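Local coordinates for protein peptide synthetase, module 7 (Actinoplanes teichomyceticus, PDB 4TX3) that probably recruits the cytochrome P450 enzymes that crosslink the carrier-bound peptide in teicoplanin biosynthesis, as a condensation-like domain without peptide-bond-forming activity, at residues R39-A44 with V141-A146; E68-T73 with P299-F304. All coordinates share one frame; numbering follows the deposited sequence.

Interaction 1 (R39-A44 with V141-A146); sequences RHLSVA and VHRIAA. With SO4 (sulfate ion), chain F.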
# COMPACT_ATOMS: atom_id res chain seq x y z
N ARG B 39 -27.23 6.27 4.76
CA ARG B 39 -26.05 5.45 5.09
C ARG B 39 -25.02 5.51 3.98
O ARG B 39 -24.95 4.62 3.11
CB ARG B 39 -26.43 4.01 5.38
CG ARG B 39 -26.93 3.79 6.78
CD ARG B 39 -27.61 2.45 6.88
NE ARG B 39 -28.39 2.18 5.67
CZ ARG B 39 -29.03 1.04 5.43
NH1 ARG B 39 -29.00 0.05 6.32
NH2 ARG B 39 -29.71 0.88 4.29
N HIS B 40 -24.21 6.56 4.03
CA HIS B 40 -23.34 6.92 2.93
C HIS B 40 -21.89 7.05 3.37
O HIS B 40 -21.57 7.24 4.54
CB HIS B 40 -23.79 8.24 2.30
CG HIS B 40 -25.24 8.28 1.92
ND1 HIS B 40 -25.94 9.46 1.80
CD2 HIS B 40 -26.11 7.29 1.61
CE1 HIS B 40 -27.18 9.20 1.44
NE2 HIS B 40 -27.31 7.89 1.32
N LEU B 41 -21.00 6.93 2.40
CA LEU B 41 -19.64 7.37 2.58
C LEU B 41 -19.48 8.58 1.68
O LEU B 41 -19.80 8.51 0.50
CB LEU B 41 -18.66 6.26 2.23
CG LEU B 41 -18.73 5.09 3.21
CD1 LEU B 41 -18.19 3.78 2.65
CD2 LEU B 41 -18.02 5.47 4.50
N SER B 42 -19.03 9.69 2.26
CA SER B 42 -18.76 10.90 1.50
C SER B 42 -17.31 11.37 1.64
O SER B 42 -16.77 11.47 2.74
CB SER B 42 -19.70 12.02 1.93
OG SER B 42 -20.97 11.88 1.32
N VAL B 43 -16.69 11.65 0.51
CA VAL B 43 -15.38 12.24 0.52
C VAL B 43 -15.43 13.47 -0.37
O VAL B 43 -16.11 13.46 -1.40
CB VAL B 43 -14.32 11.25 0.03
CG1 VAL B 43 -12.96 11.94 -0.21
CG2 VAL B 43 -14.17 10.12 1.04
N ALA B 44 -14.77 14.54 0.05
CA ALA B 44 -14.60 15.72 -0.79
C ALA B 44 -13.11 16.09 -0.94
O ALA B 44 -12.38 16.13 0.03
CB ALA B 44 -15.39 16.89 -0.20
N VAL B 141 -20.95 7.76 -1.88
CA VAL B 141 -21.30 6.40 -2.28
C VAL B 141 -22.21 5.74 -1.24
O VAL B 141 -21.95 5.82 -0.04
CB VAL B 141 -20.05 5.53 -2.48
CG1 VAL B 141 -20.45 4.18 -2.97
CG2 VAL B 141 -19.06 6.20 -3.45
N HIS B 142 -23.27 5.11 -1.69
CA HIS B 142 -24.12 4.34 -0.78
C HIS B 142 -23.40 3.07 -0.29
O HIS B 142 -22.70 2.39 -1.06
CB HIS B 142 -25.44 3.97 -1.45
CG HIS B 142 -26.47 3.51 -0.48
ND1 HIS B 142 -26.46 2.24 0.07
CD2 HIS B 142 -27.52 4.16 0.08
CE1 HIS B 142 -27.48 2.13 0.91
NE2 HIS B 142 -28.13 3.28 0.93
N ARG B 143 -23.61 2.74 0.98
CA ARG B 143 -22.95 1.58 1.60
C ARG B 143 -23.30 0.22 1.00
O ARG B 143 -22.61 -0.78 1.30
CB ARG B 143 -23.24 1.55 3.10
CG ARG B 143 -22.43 2.58 3.84
CD ARG B 143 -22.28 2.21 5.28
NE ARG B 143 -20.89 1.90 5.61
CZ ARG B 143 -20.01 2.81 5.99
NH1 ARG B 143 -20.39 4.09 6.09
NH2 ARG B 143 -18.77 2.46 6.29
N ILE B 144 -24.33 0.17 0.16
CA ILE B 144 -24.61 -1.05 -0.58
C ILE B 144 -23.51 -1.32 -1.63
O ILE B 144 -23.38 -2.44 -2.15
CB ILE B 144 -26.00 -1.00 -1.29
CG1 ILE B 144 -26.52 -2.42 -1.58
CG2 ILE B 144 -25.96 -0.12 -2.55
CD1 ILE B 144 -27.91 -2.44 -2.22
N ALA B 145 -22.70 -0.30 -1.90
CA ALA B 145 -21.74 -0.38 -3.00
C ALA B 145 -20.29 -0.25 -2.55
O ALA B 145 -19.38 -0.58 -3.31
CB ALA B 145 -22.05 0.68 -4.03
N ALA B 146 -20.07 0.25 -1.34
CA ALA B 146 -18.70 0.53 -0.90
C ALA B 146 -18.50 0.43 0.60
O ALA B 146 -19.33 0.90 1.38
CB ALA B 146 -18.28 1.92 -1.38
S SO4 F . -30.71 4.28 3.31
O1 SO4 F . -30.76 3.36 2.17
O2 SO4 F . -31.16 5.60 2.87
O3 SO4 F . -31.60 3.81 4.37
O4 SO4 F . -29.33 4.34 3.81
O HOH W 1 -22.76 5.51 7.17
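His142 and Arg143 open the segment HRIAADD, which stands where active condensation domains carry HHxxxDG, and both meet the first residues of strand 40-49 as strand 134-142 ends. The strands are antiparallel: Leu41 N gives a nearly straight bond to Val141 O (2.8 Å), and Val141 N returns one to Leu41 O. One step on, Arg143 N reaches Arg39 O at 3.1 Å. That same carbonyl oxygen lies over the centre of one face of the His142 ring, 3.9 Å above its plane. With CG anti to the backbone N (chi1 -165°), the ring stands beside His40, and the two CD2 atoms approach to 3.8 Å with the planes inclined at 57°. His142 ND1 accepts Ile144 N (3.0 Å) in the ring plane, while His142 NE2 donates to sulfate O1 at 2.9 Å. Arg39 holds sulfate O4 through both its N and NE; its NH1 forms a salt bridge with Glu396 and its NH2 a hydrogen bond with Ala26 O. On the other face of the sheet, Leu41 crosses Arg143 at about a right angle, and Arg143 NH2 makes a salt bridge with Asp148. An alanine at His142 would probably leave Ile144 N without its acceptor and open a gap beside His40. The sulfate, probably a crystallisation ion, is also bound by Arg31 N and Arg233 NH1, consistent with local positive potential.

Interaction 2 (E68-T73 with P299-F304); sequences EILRTT and PMIGPF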
# COMPACT_ATOMS: atom_id res chain seq x y z
N GLU B 68 -18.10 -2.58 -12.15
CA GLU B 68 -19.53 -2.80 -12.41
C GLU B 68 -20.47 -2.36 -11.30
O GLU B 68 -21.56 -1.86 -11.57
CB GLU B 68 -19.78 -4.28 -12.70
CG GLU B 68 -19.30 -4.72 -14.05
CD GLU B 68 -19.36 -6.22 -14.22
OE1 GLU B 68 -19.83 -6.92 -13.29
OE2 GLU B 68 -18.91 -6.70 -15.29
N ILE B 69 -20.06 -2.55 -10.05
CA ILE B 69 -20.95 -2.22 -8.95
C ILE B 69 -21.35 -0.74 -8.92
O ILE B 69 -22.45 -0.43 -8.46
CB ILE B 69 -20.34 -2.62 -7.58
CG1 ILE B 69 -21.46 -2.64 -6.53
CG2 ILE B 69 -19.12 -1.73 -7.21
CD1 ILE B 69 -21.05 -3.20 -5.21
N LEU B 70 -20.50 0.15 -9.44
CA LEU B 70 -20.84 1.58 -9.56
C LEU B 70 -21.83 1.91 -10.69
O LEU B 70 -22.31 3.05 -10.80
CB LEU B 70 -19.57 2.40 -9.78
CG LEU B 70 -18.53 2.43 -8.67
CD1 LEU B 70 -17.42 3.39 -9.06
CD2 LEU B 70 -19.17 2.84 -7.36
N ARG B 71 -22.11 0.95 -11.57
CA ARG B 71 -23.17 1.12 -12.56
C ARG B 71 -24.21 0.01 -12.35
O ARG B 71 -24.79 -0.52 -13.29
CB ARG B 71 -22.62 1.12 -13.99
CG ARG B 71 -21.50 0.12 -14.25
CD ARG B 71 -20.87 0.34 -15.62
NE ARG B 71 -19.61 -0.37 -15.79
CZ ARG B 71 -19.52 -1.62 -16.27
NH1 ARG B 71 -20.62 -2.28 -16.62
NH2 ARG B 71 -18.33 -2.20 -16.39
N THR B 72 -24.41 -0.34 -11.10
CA THR B 72 -25.41 -1.33 -10.74
C THR B 72 -26.60 -0.66 -10.04
O THR B 72 -26.41 0.19 -9.17
CB THR B 72 -24.82 -2.40 -9.83
OG1 THR B 72 -23.67 -2.97 -10.46
CG2 THR B 72 -25.83 -3.49 -9.57
N THR B 73 -27.81 -1.04 -10.43
CA THR B 73 -29.00 -0.68 -9.68
C THR B 73 -29.55 -1.94 -9.06
O THR B 73 -29.10 -3.03 -9.42
CB THR B 73 -30.09 -0.03 -10.55
OG1 THR B 73 -30.31 -0.83 -11.73
CG2 THR B 73 -29.70 1.39 -10.93
N PRO B 299 -7.84 -4.79 -5.46
CA PRO B 299 -8.09 -3.62 -6.30
C PRO B 299 -9.58 -3.28 -6.55
O PRO B 299 -9.89 -2.45 -7.42
CB PRO B 299 -7.41 -4.00 -7.61
CG PRO B 299 -7.55 -5.48 -7.67
CD PRO B 299 -7.49 -5.98 -6.27
N MET B 300 -10.50 -3.90 -5.81
CA MET B 300 -11.93 -3.76 -6.09
C MET B 300 -12.66 -2.78 -5.19
O MET B 300 -12.26 -2.57 -4.05
CB MET B 300 -12.63 -5.11 -5.97
CG MET B 300 -12.08 -6.21 -6.82
SD MET B 300 -13.03 -7.75 -6.72
CE MET B 300 -14.62 -7.23 -7.33
N ILE B 301 -13.74 -2.22 -5.72
CA ILE B 301 -14.73 -1.48 -4.94
C ILE B 301 -15.90 -2.42 -4.60
O ILE B 301 -16.34 -3.21 -5.44
CB ILE B 301 -15.24 -0.24 -5.72
CG1 ILE B 301 -14.11 0.81 -5.83
CG2 ILE B 301 -16.52 0.33 -5.09
CD1 ILE B 301 -14.42 1.98 -6.73
N GLY B 302 -16.40 -2.36 -3.37
CA GLY B 302 -17.49 -3.21 -2.94
C GLY B 302 -17.71 -3.14 -1.44
O GLY B 302 -16.85 -2.69 -0.70
N PRO B 303 -18.90 -3.56 -0.99
CA PRO B 303 -19.18 -3.63 0.45
C PRO B 303 -18.52 -4.86 1.07
O PRO B 303 -19.21 -5.78 1.54
CB PRO B 303 -20.69 -3.74 0.49
CG PRO B 303 -21.05 -4.43 -0.79
CD PRO B 303 -20.08 -3.90 -1.81
N PHE B 304 -17.18 -4.87 1.07
CA PHE B 304 -16.40 -6.00 1.54
C PHE B 304 -16.16 -6.04 3.04
O PHE B 304 -15.79 -7.08 3.57
CB PHE B 304 -15.04 -6.03 0.84
CG PHE B 304 -15.12 -6.34 -0.62
CD1 PHE B 304 -15.51 -7.61 -1.05
CD2 PHE B 304 -14.78 -5.38 -1.56
CE1 PHE B 304 -15.58 -7.90 -2.39
CE2 PHE B 304 -14.85 -5.66 -2.92
CZ PHE B 304 -15.25 -6.93 -3.33
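Ile69 CB points toward the loop 299-304, and its branches divide there to meet two different residues. CG2 turns to Ile301, lying 3.6 Å from Ile301 O and 3.9 Å from Ile301 CG2 as the two side chains pass at a slant. CG1, anti to the backbone N (chi1 -163°), carries the longer branch the other way. Its CD1 meets Pro303 CD tip to tip at 3.6 Å and comes within 4.2 Å of Gly302 CA. Leu70 adds a second apolar touch, its CD1 resting 4.1 Å from Ile301 CD1 with the side chains at about a right angle. No hydrogen bond joins the segments. In 68-73, Glu68 O is gripped from opposite faces of its carbonyl plane by Arg71 N and by Thr72 OG1 (2.6 Å), which fixes the short 3-10 turn that presents Ile69 and Leu70. Across from it, Pro303 is the centre of an inverse gamma turn, and the loop is held by its neighbours: Ser150 OG bonds with Gly302 N, and Arg22 NH1 with Pro303 O. Phe180 of helix 180-191 packs on both Ile69 and Pro303, while helix 148-166 covers Ile301. The loop, between strands 281-288 and 306-313, is consistent with the floor loop of condensation domains, which leaves the C-terminal lobe and here packs by hydrophobic contact on the N-terminal one.

The two contacts are both buried and meet through the loop that follows strand 134-142: Ile144 O lies 3.3 Å from Pro303 CG, and Ala145 O comes close to Ile301 and Ile69. Interaction 1, nearer the centre of the chain, joins neighbouring strands of one sheet by backbone hydrogen bonds and places His142 and Arg39 on an anion. Interaction 2 packs a loop against a short turn mainly through aliphatic side chains, with no hydrogen bond across. Helix 148-166 serves both, Leu41 touching its start and Ile301 its first turns. The loop after strand 134-142 is thus hydrogen-bonded to residues 39-44 on one side, and on the other turns its carbonyl oxygens to the carbon atoms of Ile69, Ile301 and Pro303.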